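Acarbose Kinase Mak1 (Uncultured bacterium, PDB 6WB4) phosphorylates the antidiabetic drug acarbose, probably with ATP as phosphate donor, and belongs to the pfkB family of carbohydrate kinases. Local coordinates at residues N65-R76 with H304-L313. Residues are numbered along the deposited sequence; the frame is centred on the assembly and turned at random.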
loop_
_atom_site.group_PDB
_atom_site.type_symbol
_atom_site.label_atom_id
_atom_site.label_comp_id
_atom_site.label_asym_id
_atom_site.label_seq_id
_atom_site.Cartn_x
_atom_site.Cartn_y
_atom_site.Cartn_z
ATOM N N ASN B 65 -15.455 7.022 7.320
ATOM C CA ASN B 65 -16.299 6.217 6.469
ATOM C C ASN B 65 -17.157 5.177 7.190
ATOM O O ASN B 65 -18.286 4.909 6.791
ATOM C CB ASN B 65 -15.396 5.534 5.434
ATOM C CG ASN B 65 -16.157 4.639 4.501
ATOM O OD1 ASN B 65 -17.024 5.089 3.756
ATOM N ND2 ASN B 65 -15.830 3.354 4.529
ATOM N N GLY B 66 -16.639 4.605 8.263
ATOM C CA GLY B 66 -17.383 3.589 8.980
ATOM C C GLY B 66 -18.698 4.079 9.541
ATOM O O GLY B 66 -19.728 3.422 9.365
ATOM N N VAL B 67 -18.665 5.241 10.195
ATOM C CA VAL B 67 -19.858 5.828 10.798
ATOM C C VAL B 67 -20.923 6.158 9.751
ATOM O O VAL B 67 -22.100 5.820 9.932
ATOM C CB VAL B 67 -19.517 7.086 11.596
ATOM C CG1 VAL B 67 -20.790 7.754 12.085
ATOM C CG2 VAL B 67 -18.607 6.727 12.771
ATOM N N ALA B 68 -20.508 6.785 8.652
ATOM C CA ALA B 68 -21.438 7.121 7.573
ATOM C C ALA B 68 -22.135 5.876 7.020
ATOM O O ALA B 68 -23.342 5.894 6.748
ATOM C CB ALA B 68 -20.716 7.856 6.453
ATOM N N LEU B 69 -21.366 4.802 6.861
ATOM C CA LEU B 69 -21.879 3.542 6.333
ATOM C C LEU B 69 -22.859 2.878 7.298
ATOM O O LEU B 69 -23.924 2.409 6.886
ATOM C CB LEU B 69 -20.723 2.585 6.043
ATOM C CG LEU B 69 -19.972 2.643 4.715
ATOM C CD1 LEU B 69 -18.735 1.765 4.814
ATOM C CD2 LEU B 69 -20.876 2.154 3.567
ATOM N N GLY B 70 -22.495 2.851 8.578
ATOM C CA GLY B 70 -23.358 2.301 9.610
ATOM C C GLY B 70 -24.716 2.985 9.658
ATOM O O GLY B 70 -25.758 2.331 9.722
ATOM N N VAL B 71 -24.692 4.311 9.620
ATOM C CA VAL B 71 -25.903 5.114 9.629
ATOM C C VAL B 71 -26.770 4.854 8.397
ATOM O O VAL B 71 -27.997 4.701 8.490
ATOM C CB VAL B 71 -25.555 6.611 9.701
ATOM C CG1 VAL B 71 -26.790 7.450 9.434
ATOM C CG2 VAL B 71 -24.958 6.947 11.066
ATOM N N HIS B 72 -26.127 4.821 7.238
ATOM C CA HIS B 72 -26.841 4.585 5.992
ATOM C C HIS B 72 -27.462 3.181 5.992
ATOM O O HIS B 72 -28.605 2.989 5.570
ATOM C CB HIS B 72 -25.902 4.755 4.805
ATOM C CG HIS B 72 -26.597 4.735 3.481
ATOM N ND1 HIS B 72 -26.915 3.566 2.825
ATOM C CD2 HIS B 72 -27.023 5.742 2.684
ATOM C CE1 HIS B 72 -27.509 3.852 1.681
ATOM N NE2 HIS B 72 -27.583 5.166 1.568
ATOM N N ALA B 73 -26.708 2.219 6.513
ATOM C CA ALA B 73 -27.139 0.829 6.561
ATOM C C ALA B 73 -28.437 0.665 7.353
ATOM O O ALA B 73 -29.225 -0.245 7.092
ATOM C CB ALA B 73 -26.024 -0.047 7.166
ATOM N N LEU B 74 -28.642 1.558 8.318
ATOM C CA LEU B 74 -29.831 1.556 9.164
ATOM C C LEU B 74 -30.981 2.367 8.552
ATOM O O LEU B 74 -31.958 2.694 9.226
ATOM C CB LEU B 74 -29.478 2.104 10.547
ATOM C CG LEU B 74 -28.650 1.129 11.385
ATOM C CD1 LEU B 74 -28.062 1.806 12.601
ATOM C CD2 LEU B 74 -29.532 -0.018 11.816
ATOM N N GLY B 75 -30.861 2.680 7.268
ATOM C CA GLY B 75 -31.913 3.388 6.568
ATOM C C GLY B 75 -32.077 4.833 6.996
ATOM O O GLY B 75 -33.127 5.441 6.786
ATOM N N ARG B 76 -31.024 5.398 7.576
ATOM C CA ARG B 76 -30.989 6.824 7.859
ATOM C C ARG B 76 -30.094 7.526 6.849
ATOM O O ARG B 76 -29.215 6.912 6.263
ATOM C CB ARG B 76 -30.487 7.099 9.275
ATOM C CG ARG B 76 -31.554 7.092 10.343
ATOM C CD ARG B 76 -32.101 5.708 10.695
ATOM N NE ARG B 76 -32.812 5.808 11.972
ATOM C CZ ARG B 76 -33.326 4.791 12.655
ATOM N NH1 ARG B 76 -33.207 3.551 12.204
ATOM N NH2 ARG B 76 -33.945 5.025 13.808
ATOM N N HIS B 304 -14.590 -2.400 7.738
ATOM C CA HIS B 304 -15.888 -1.826 7.378
ATOM C C HIS B 304 -16.591 -2.671 6.320
ATOM O O HIS B 304 -16.953 -2.177 5.252
ATOM C CB HIS B 304 -15.735 -0.370 6.897
ATOM C CG HIS B 304 -14.857 -0.205 5.692
ATOM N ND1 HIS B 304 -15.349 -0.218 4.404
ATOM C CD2 HIS B 304 -13.521 -0.020 5.581
ATOM C CE1 HIS B 304 -14.354 -0.052 3.552
ATOM N NE2 HIS B 304 -13.233 0.069 4.240
ATOM N N THR B 305 -16.810 -3.944 6.623
ATOM C CA THR B 305 -17.378 -4.848 5.627
ATOM C C THR B 305 -18.903 -4.958 5.643
ATOM O O THR B 305 -19.544 -4.995 4.590
ATOM C CB THR B 305 -16.800 -6.261 5.789
ATOM O OG1 THR B 305 -15.371 -6.178 5.905
ATOM C CG2 THR B 305 -17.152 -7.104 4.584
ATOM N N SER B 306 -19.482 -5.011 6.833
ATOM C CA SER B 306 -20.907 -5.268 6.952
ATOM C C SER B 306 -21.515 -4.586 8.169
ATOM O O SER B 306 -20.972 -4.674 9.267
ATOM C CB SER B 306 -21.163 -6.772 7.015
ATOM O OG SER B 306 -22.550 -7.038 7.114
ATOM N N PHE B 307 -22.645 -3.914 7.975
ATOM C CA PHE B 307 -23.294 -3.205 9.077
ATOM C C PHE B 307 -24.714 -3.698 9.287
ATOM O O PHE B 307 -25.441 -3.969 8.332
ATOM C CB PHE B 307 -23.278 -1.698 8.826
ATOM C CG PHE B 307 -21.887 -1.117 8.730
ATOM C CD1 PHE B 307 -21.173 -1.170 7.538
ATOM C CD2 PHE B 307 -21.286 -0.550 9.837
ATOM C CE1 PHE B 307 -19.897 -0.658 7.450
ATOM C CE2 PHE B 307 -20.001 -0.032 9.757
ATOM C CZ PHE B 307 -19.306 -0.086 8.560
ATOM N N VAL B 308 -25.095 -3.846 10.551
ATOM C CA VAL B 308 -26.423 -4.341 10.891
ATOM C C VAL B 308 -27.499 -3.428 10.290
ATOM O O VAL B 308 -27.338 -2.207 10.268
ATOM C CB VAL B 308 -26.596 -4.449 12.418
ATOM C CG1 VAL B 308 -26.653 -3.053 13.066
ATOM C CG2 VAL B 308 -27.835 -5.246 12.758
ATOM N N ASP B 309 -28.570 -4.020 9.761
ATOM C CA ASP B 309 -29.685 -3.236 9.226
ATOM C C ASP B 309 -30.784 -3.101 10.278
ATOM O O ASP B 309 -30.648 -3.645 11.371
ATOM C CB ASP B 309 -30.224 -3.851 7.923
ATOM C CG ASP B 309 -30.796 -5.264 8.097
ATOM O OD1 ASP B 309 -31.058 -5.707 9.234
ATOM O OD2 ASP B 309 -31.004 -5.935 7.063
ATOM N N VAL B 310 -31.861 -2.379 9.953
ATOM C CA VAL B 310 -32.950 -2.129 10.907
ATOM C C VAL B 310 -33.614 -3.397 11.433
ATOM O O VAL B 310 -33.770 -3.573 12.641
ATOM C CB VAL B 310 -34.063 -1.247 10.287
ATOM C CG1 VAL B 310 -35.309 -1.267 11.158
ATOM C CG2 VAL B 310 -33.578 0.164 10.090
ATOM N N GLU B 311 -34.036 -4.258 10.515
ATOM C CA GLU B 311 -34.733 -5.490 10.859
ATOM C C GLU B 311 -33.939 -6.300 11.884
ATOM O O GLU B 311 -34.497 -6.833 12.839
ATOM C CB GLU B 311 -34.972 -6.310 9.589
ATOM C CG GLU B 311 -35.829 -7.546 9.746
ATOM C CD GLU B 311 -35.829 -8.394 8.483
ATOM O OE1 GLU B 311 -34.795 -8.408 7.777
ATOM O OE2 GLU B 311 -36.860 -9.035 8.187
ATOM N N THR B 312 -32.627 -6.368 11.691
ATOM C CA THR B 312 -31.774 -7.189 12.547
ATOM C C THR B 312 -31.457 -6.511 13.891
ATOM O O THR B 312 -31.392 -7.176 14.931
ATOM C CB THR B 312 -30.472 -7.555 11.821
ATOM O OG1 THR B 312 -30.786 -8.167 10.560
ATOM C CG2 THR B 312 -29.638 -8.506 12.668
ATOM N N LEU B 313 -31.253 -5.194 13.873
ATOM C CA LEU B 313 -31.014 -4.454 15.112
ATOM C C LEU B 313 -32.171 -4.673 16.063
ATOM O O LEU B 313 -31.972 -5.136 17.185
ATOM C CB LEU B 313 -30.863 -2.960 14.852
ATOM C CG LEU B 313 -30.587 -2.079 16.081
ATOM C CD1 LEU B 313 -29.356 -2.547 16.844
ATOM C CD2 LEU B 313 -30.444 -0.627 15.689
#
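Asp309, whose backbone passes beside Ala73 O, is the N-cap of helix 310-318, and its OD1 is gripped twice by Thr312: by N at 3.0 Å, nearly in line with the C-O bond, and by OG1 at 2.8 Å, the two arriving from opposite faces of the carboxylate. Helix 65-73 ends nearby in a Schellman motif, Gly75 N bonding to His72 O and Arg76 N to Val71 O. The contact thus joins the end of one helix of this pfkB-family kinase to the start of its C-terminal helix, and the extended segment leading into that helix runs along helix 65-73. Leu74 fills the junction: CD2 lies 3.5 Å from Val308 O and 4.0 Å from Leu313 CD2. Arg76 NH1 makes a weak bond back to Leu74 O, in the guanidinium plane, while NH2 forms a salt bridge with Asp279 of helix 265-280. Along the helix, Phe307 lays one ring face over the Leu69-Gly70 peptide, with no side chain at Gly70 between ring and backbone. Phe307 CG is anti to its own carbonyl carbon (chi1 -62°), which brings Phe307 CE1 to Leu69 CB, while Ala73 CB meets Phe307 CB. Near bound calcium and ATP, Asn65 ND2 and His304 NE2 bond weakly to Gly61 O and Val60 O; without a mutual hydrogen bond, the Asn65 amide stands almost perpendicular to the His304 ring (88°), ND2 above one face, toward its rim.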